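Local coordinates for protein splicing factor U2AF 35 kDa subunit (Homo sapiens, PDB 1JMT) that helps select the 3' splice site in pre-mRNA splicing as the small partner of the U2AF heterodimer, contacting both RNA and other splicing proteins, at residues Glu31-Glu34 with His35-Phe39; Val59-Asn62 with Leu63-Leu67. The protein carries 1 engineered substitution. One frame throughout, in Å; residues are numbered along the deposited sequence.

Interactions 1 and 2 both lie on the surface of the same RNA recognition motif, and neither has a buried core. Interaction 1 joins successive turns of the long helix 22-51. Its chemistry is regular: backbone bonds four residues apart, plus one amide-carboxylate pair on the outside. Interaction 2 lies in the loop between strands 54-59 and 68-75. There the backbone is irregular, and two carboxylates and a water take up backbone amides. The two meet directly. Tyr36 OH lies 3.2 Å from Val59 O, a probable hydrogen bond, and the Phe39 ring packs on Val59 CG2. A polar and an apolar contact thus join the helix to the end of strand 54-59, where the loop begins.

Interaction 1 (Glu31-Glu34 with His35-Phe39)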
ATOM      1  N   GLU A  31       8.552  -6.920  16.485  1.00 40.02           N
ATOM      2  CA  GLU A  31       8.683  -5.669  15.755  1.00 46.33           C
ATOM      3  C   GLU A  31       8.067  -5.750  14.360  1.00 46.38           C
ATOM      4  O   GLU A  31       7.425  -4.802  13.911  1.00 48.91           O
ATOM      5  CB  GLU A  31      10.152  -5.263  15.687  1.00 42.16           C
ATOM      6  CG  GLU A  31      10.788  -5.205  17.066  1.00 52.14           C
ATOM      7  CD  GLU A  31      12.207  -4.688  17.050  1.00 50.65           C
ATOM      8  OE1 GLU A  31      13.027  -5.211  16.268  1.00 62.96           O
ATOM      9  OE2 GLU A  31      12.503  -3.761  17.829  1.00 58.96           O
ATOM     10  N   MET A  32       8.251  -6.878  13.679  1.00 47.92           N
ATOM     11  CA  MET A  32       7.674  -7.046  12.351  1.00 49.21           C
ATOM     12  C   MET A  32       6.155  -6.989  12.461  1.00 50.90           C
ATOM     13  O   MET A  32       5.493  -6.295  11.689  1.00 49.35           O
ATOM     14  CB  MET A  32       8.082  -8.384  11.736  1.00 52.40           C
ATOM     15  CG  MET A  32       9.538  -8.482  11.334  1.00 62.69           C
ATOM     16  SD  MET A  32       9.839  -9.904  10.249  1.00 76.22           S
ATOM     17  CE  MET A  32      10.097 -11.217  11.462  1.00 76.15           C
ATOM     18  N   GLN A  33       5.612  -7.720  13.431  1.00 46.46           N
ATOM     19  CA  GLN A  33       4.173  -7.763  13.656  1.00 45.78           C
ATOM     20  C   GLN A  33       3.601  -6.382  13.951  1.00 42.97           C
ATOM     21  O   GLN A  33       2.549  -6.023  13.428  1.00 39.95           O
ATOM     22  CB  GLN A  33       3.842  -8.705  14.819  1.00 47.60           C
ATOM     23  CG  GLN A  33       2.347  -8.909  15.036  1.00 48.92           C
ATOM     24  CD  GLN A  33       1.660  -9.534  13.828  1.00 57.16           C
ATOM     25  OE1 GLN A  33       2.003 -10.639  13.406  1.00 62.36           O
ATOM     26  NE2 GLN A  33       0.689  -8.826  13.266  1.00 63.92           N
ATOM     27  N   GLU A  34       4.292  -5.617  14.795  1.00 38.01           N
ATOM     28  CA  GLU A  34       3.845  -4.271  15.153  1.00 40.21           C
ATOM     29  C   GLU A  34       3.965  -3.320  13.961  1.00 39.55           C
ATOM     30  O   GLU A  34       3.145  -2.418  13.787  1.00 39.37           O
ATOM     31  CB  GLU A  34       4.668  -3.732  16.330  1.00 40.33           C
ATOM     32  CG  GLU A  34       4.713  -4.677  17.536  1.00 48.55           C
ATOM     33  CD  GLU A  34       5.358  -4.051  18.764  1.00 47.43           C
ATOM     34  OE1 GLU A  34       6.373  -3.338  18.614  1.00 41.78           O
ATOM     35  OE2 GLU A  34       4.851  -4.283  19.882  1.00 53.38           O
ATOM     36  N   HIS A  35       4.995  -3.524  13.150  1.00 35.82           N
ATOM     37  CA  HIS A  35       5.214  -2.694  11.976  1.00 37.52           C
ATOM     38  C   HIS A  35       4.141  -3.047  10.946  1.00 38.20           C
ATOM     39  O   HIS A  35       3.657  -2.185  10.216  1.00 40.30           O
ATOM     40  CB  HIS A  35       6.621  -2.945  11.421  1.00 39.07           C
ATOM     41  CG  HIS A  35       6.935  -2.178  10.171  1.00 45.04           C
ATOM     42  ND1 HIS A  35       6.634  -2.650   8.912  1.00 48.11           N
ATOM     43  CD2 HIS A  35       7.535  -0.977   9.992  1.00 45.11           C
ATOM     44  CE1 HIS A  35       7.041  -1.773   8.006  1.00 44.76           C
ATOM     45  NE2 HIS A  35       7.590  -0.751   8.636  1.00 45.34           N
ATOM     46  N   TYR A  36       3.759  -4.319  10.914  1.00 33.96           N
ATOM     47  CA  TYR A  36       2.733  -4.805  10.001  1.00 34.68           C
ATOM     48  C   TYR A  36       1.377  -4.221  10.387  1.00 38.52           C
ATOM     49  O   TYR A  36       0.631  -3.730   9.533  1.00 41.71           O
ATOM     50  CB  TYR A  36       2.663  -6.332  10.058  1.00 34.87           C
ATOM     51  CG  TYR A  36       1.559  -6.941   9.226  1.00 36.97           C
ATOM     52  CD1 TYR A  36       1.788  -7.322   7.905  1.00 43.14           C
ATOM     53  CD2 TYR A  36       0.278  -7.129   9.755  1.00 36.73           C
ATOM     54  CE1 TYR A  36       0.774  -7.878   7.126  1.00 40.35           C
ATOM     55  CE2 TYR A  36      -0.751  -7.682   8.983  1.00 37.11           C
ATOM     56  CZ  TYR A  36      -0.489  -8.052   7.668  1.00 40.17           C
ATOM     57  OH  TYR A  36      -1.478  -8.587   6.886  1.00 36.77           O
ATOM     58  N   ASP A  37       1.056  -4.278  11.675  1.00 38.99           N
ATOM     59  CA  ASP A  37      -0.217  -3.758  12.160  1.00 38.82           C
ATOM     60  C   ASP A  37      -0.313  -2.242  11.987  1.00 36.10           C
ATOM     61  O   ASP A  37      -1.382  -1.716  11.681  1.00 38.05           O
ATOM     62  CB  ASP A  37      -0.431  -4.130  13.633  1.00 42.54           C
ATOM     63  CG  ASP A  37      -0.487  -5.631  13.856  1.00 49.64           C
ATOM     64  OD1 ASP A  37      -0.926  -6.366  12.945  1.00 51.33           O
ATOM     65  OD2 ASP A  37      -0.101  -6.077  14.955  1.00 57.85           O
ATOM     66  N   GLU A  38       0.801  -1.545  12.190  1.00 35.95           N
ATOM     67  CA  GLU A  38       0.826  -0.095  12.028  1.00 38.58           C
ATOM     68  C   GLU A  38       0.543   0.238  10.562  1.00 40.53           C
ATOM     69  O   GLU A  38      -0.233   1.141  10.248  1.00 35.84           O
ATOM     70  CB  GLU A  38       2.199   0.464  12.413  1.00 45.34           C
ATOM     71  CG  GLU A  38       2.379   1.947  12.078  1.00 54.02           C
ATOM     72  CD  GLU A  38       3.774   2.471  12.397  1.00 61.72           C
ATOM     73  OE1 GLU A  38       4.758   1.965  11.815  1.00 60.35           O
ATOM     74  OE2 GLU A  38       3.888   3.395  13.231  1.00 67.20           O
ATOM     75  N   PHE A  39       1.186  -0.508   9.669  1.00 37.28           N
ATOM     76  CA  PHE A  39       1.018  -0.309   8.235  1.00 38.02           C
ATOM     77  C   PHE A  39      -0.432  -0.549   7.835  1.00 33.59           C
ATOM     78  O   PHE A  39      -1.036   0.264   7.131  1.00 30.94           O
ATOM     79  CB  PHE A  39       1.916  -1.274   7.466  1.00 33.07           C
ATOM     80  CG  PHE A  39       1.763  -1.188   5.978  1.00 34.76           C
ATOM     81  CD1 PHE A  39       2.379  -0.166   5.258  1.00 35.51           C
ATOM     82  CD2 PHE A  39       0.997  -2.129   5.292  1.00 33.04           C
ATOM     83  CE1 PHE A  39       2.232  -0.087   3.872  1.00 35.66           C
ATOM     84  CE2 PHE A  39       0.844  -2.057   3.909  1.00 27.67           C
ATOM     85  CZ  PHE A  39       1.461  -1.035   3.199  1.00 34.15           C
TER
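This is a local contact between successive turns of the long helix 22-51 of an RNA recognition motif. Four backbone bonds follow the alpha-helical i to i+4 pattern: His35 to Glu31, Tyr36 to Met32, Asp37 to Gln33 and Glu38 to Glu34. One side-chain pair, Gln33 and Asp37, adds to them on the exposed side. Gln33 has CG anti to its own N (chi1 -175°), and its chain then bends at chi2. This turns the amide along the helix toward the next turn. The amide and carboxylate planes are 37° apart.

The His35 ring nitrogen ND1 is hydrogen-bonded to Tyr10 OH. Glu38 OE1 forms a salt bridge with a basic side chain of the bound U2AF65 peptide, and His35, Glu38 and Phe39 pack on aromatic side chains of it.

Gln33 NE2 donates to both carboxylate oxygens of Asp37. The longer, weak bond from Gln33 NE2 to Asp37 OD2, at 3.3 Å, is the straighter; the shorter one to OD1 is bent. Asp37 OD1 is 3.0 Å from Gln33 NE2, met on the syn side but 33° out of the carboxylate plane, while OD1 lies nearly in the amide plane of Gln33.

Interaction 2 (Val59-Asn62 with Leu63-Leu67); sequences VCDN and LGDHL
Asp61 OD2 sits over one face of the His66 ring, near its rim, 3.3 Å from His66 ND1; the angle is too poor for a hydrogen bond. The other oxygen, OD1, faces the backbone of the turn. Asp61 OD1 accepts from His66 N at 2.7 Å, on its syn side and 30° out of the carboxylate plane. A weak bond from Gly64 N, also to Asp61 OD1, is 3.3 Å long. A chi1 of 179° swings the Asp61 carboxylate away from its own amide and across the bend to these donors.

A water sits between Asp61 and Asp65. It lies 2.5 Å from Asp61 OD1 and also reaches Asp65 OD1, while Leu63 N donates to it. Asp61 OD1 and Asp65 OD1 are 3.9 Å apart, so the water probably eases the repulsion between like charges. Asp65 OD1 also accepts from Leu67 N at 3.2 Å, closing an Asx turn. Gly64 has a positive phi (91°), where a CB would be jammed against the preceding carbonyl oxygen.

With Asp61 replaced by an alanine, His66 N would probably lose its acceptor, and Gly64 N and the water would be deprived of a partner.

This is the loop joining the second and third strands of the RNA recognition motif, 54-59 and 68-75. Backbone bonds pair Cys60 with Asn70 and Asn62 with Val68, tying its first half to strand 68-75. At its start, Val59 packs on Phe40 of helix 22-51 and on Val71 of strand 68-75.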
ATOM      1  N   VAL A  59      -2.706  -7.616   3.656  1.00 28.69           N
ATOM      2  CA  VAL A  59      -1.371  -7.210   3.249  1.00 30.68           C
ATOM      3  C   VAL A  59      -0.655  -8.534   3.012  1.00 32.26           C
ATOM      4  O   VAL A  59      -0.544  -9.356   3.920  1.00 31.87           O
ATOM      5  CB  VAL A  59      -0.655  -6.416   4.359  1.00 30.30           C
ATOM      6  CG1 VAL A  59       0.778  -6.125   3.948  1.00 25.24           C
ATOM      7  CG2 VAL A  59      -1.406  -5.125   4.639  1.00 27.11           C
ATOM      8  N   CYS A  60      -0.192  -8.745   1.786  1.00 37.56           N
ATOM      9  CA  CYS A  60       0.467  -9.993   1.424  1.00 42.33           C
ATOM     10  C   CYS A  60       1.975  -9.989   1.557  1.00 46.09           C
ATOM     11  O   CYS A  60       2.610  -8.951   1.739  1.00 55.37           O
ATOM     12  CB  CYS A  60       0.146 -10.369  -0.024  1.00 47.45           C
ATOM     13  SG  CYS A  60      -1.586 -10.492  -0.437  1.00 54.10           S
ATOM     14  N   ASP A  61       2.525 -11.192   1.459  1.00 46.17           N
ATOM     15  CA  ASP A  61       3.960 -11.439   1.498  1.00 45.09           C
ATOM     16  C   ASP A  61       4.160 -12.213   0.193  1.00 40.81           C
ATOM     17  O   ASP A  61       3.994 -13.429   0.146  1.00 42.92           O
ATOM     18  CB  ASP A  61       4.316 -12.302   2.714  1.00 43.95           C
ATOM     19  CG  ASP A  61       5.798 -12.617   2.801  1.00 50.97           C
ATOM     20  OD1 ASP A  61       6.594 -12.005   2.051  1.00 43.95           O
ATOM     21  OD2 ASP A  61       6.166 -13.475   3.633  1.00 53.73           O
ATOM     22  N   ASN A  62       4.491 -11.484  -0.867  1.00 40.55           N
ATOM     23  CA  ASN A  62       4.660 -12.061  -2.195  1.00 38.79           C
ATOM     24  C   ASN A  62       5.532 -13.312  -2.306  1.00 43.42           C
ATOM     25  O   ASN A  62       5.023 -14.390  -2.606  1.00 39.45           O
ATOM     26  CB  ASN A  62       5.157 -10.985  -3.157  1.00 39.12           C
ATOM     27  CG  ASN A  62       4.152  -9.868  -3.329  1.00 37.04           C
ATOM     28  OD1 ASN A  62       3.026  -9.955  -2.836  1.00 38.06           O
ATOM     29  ND2 ASN A  62       4.547  -8.815  -4.030  1.00 40.75           N
ATOM     30  N   LEU A  63       6.832 -13.184  -2.066  1.00 40.24           N
ATOM     31  CA  LEU A  63       7.722 -14.336  -2.164  1.00 43.50           C
ATOM     32  C   LEU A  63       7.846 -15.156  -0.888  1.00 47.38           C
ATOM     33  O   LEU A  63       8.453 -16.223  -0.898  1.00 54.33           O
ATOM     34  CB  LEU A  63       9.112 -13.896  -2.616  1.00 39.07           C
ATOM     35  CG  LEU A  63       9.204 -13.612  -4.112  1.00 44.49           C
ATOM     36  CD1 LEU A  63      10.569 -13.044  -4.453  1.00 49.63           C
ATOM     37  CD2 LEU A  63       8.943 -14.906  -4.876  1.00 47.25           C
ATOM     38  N   GLY A  64       7.278 -14.662   0.206  1.00 51.23           N
ATOM     39  CA  GLY A  64       7.363 -15.383   1.463  1.00 52.10           C
ATOM     40  C   GLY A  64       8.566 -14.965   2.293  1.00 57.42           C
ATOM     41  O   GLY A  64       8.842 -15.569   3.331  1.00 53.59           O
ATOM     42  N   ASP A  65       9.283 -13.935   1.841  1.00 58.80           N
ATOM     43  CA  ASP A  65      10.455 -13.438   2.557  1.00 63.58           C
ATOM     44  C   ASP A  65      10.177 -12.169   3.369  1.00 65.89           C
ATOM     45  O   ASP A  65      11.105 -11.537   3.877  1.00 70.99           O
ATOM     46  CB  ASP A  65      11.613 -13.180   1.581  1.00 63.11           C
ATOM     47  CG  ASP A  65      11.191 -12.369   0.367  1.00 66.61           C
ATOM     48  OD1 ASP A  65      10.160 -11.669   0.443  1.00 68.87           O
ATOM     49  OD2 ASP A  65      11.901 -12.421  -0.661  1.00 64.60           O
ATOM     50  N   HIS A  66       8.904 -11.796   3.482  1.00 66.66           N
ATOM     51  CA  HIS A  66       8.495 -10.616   4.248  1.00 67.03           C
ATOM     52  C   HIS A  66       9.061  -9.297   3.726  1.00 64.49           C
ATOM     53  O   HIS A  66       8.766  -8.231   4.271  1.00 64.32           O
ATOM     54  CB  HIS A  66       8.912 -10.778   5.712  1.00 71.64           C
ATOM     55  CG  HIS A  66       8.396 -12.028   6.353  1.00 76.83           C
ATOM     56  ND1 HIS A  66       7.059 -12.241   6.599  1.00 78.59           N
ATOM     57  CD2 HIS A  66       9.043 -13.137   6.788  1.00 78.66           C
ATOM     58  CE1 HIS A  66       6.899 -13.428   7.158  1.00 81.40           C
ATOM     59  NE2 HIS A  66       8.087 -13.992   7.283  1.00 80.33           N
ATOM     60  N   LEU A  67       9.862  -9.368   2.669  1.00 59.19           N
ATOM     61  CA  LEU A  67      10.495  -8.182   2.100  1.00 56.82           C
ATOM     62  C   LEU A  67       9.578  -7.281   1.277  1.00 55.62           C
ATOM     63  O   LEU A  67       9.706  -6.056   1.318  1.00 51.65           O
ATOM     64  CB  LEU A  67      11.686  -8.602   1.237  1.00 55.08           C
ATOM     65  CG  LEU A  67      12.685  -9.541   1.916  1.00 57.70           C
ATOM     66  CD1 LEU A  67      13.727  -9.983   0.903  1.00 56.86           C
ATOM     67  CD2 LEU A  67      13.334  -8.843   3.109  1.00 56.21           C
TER
HETATM   68  O   HOH W   1       7.797 -11.061   0.079  1.00 70.93           O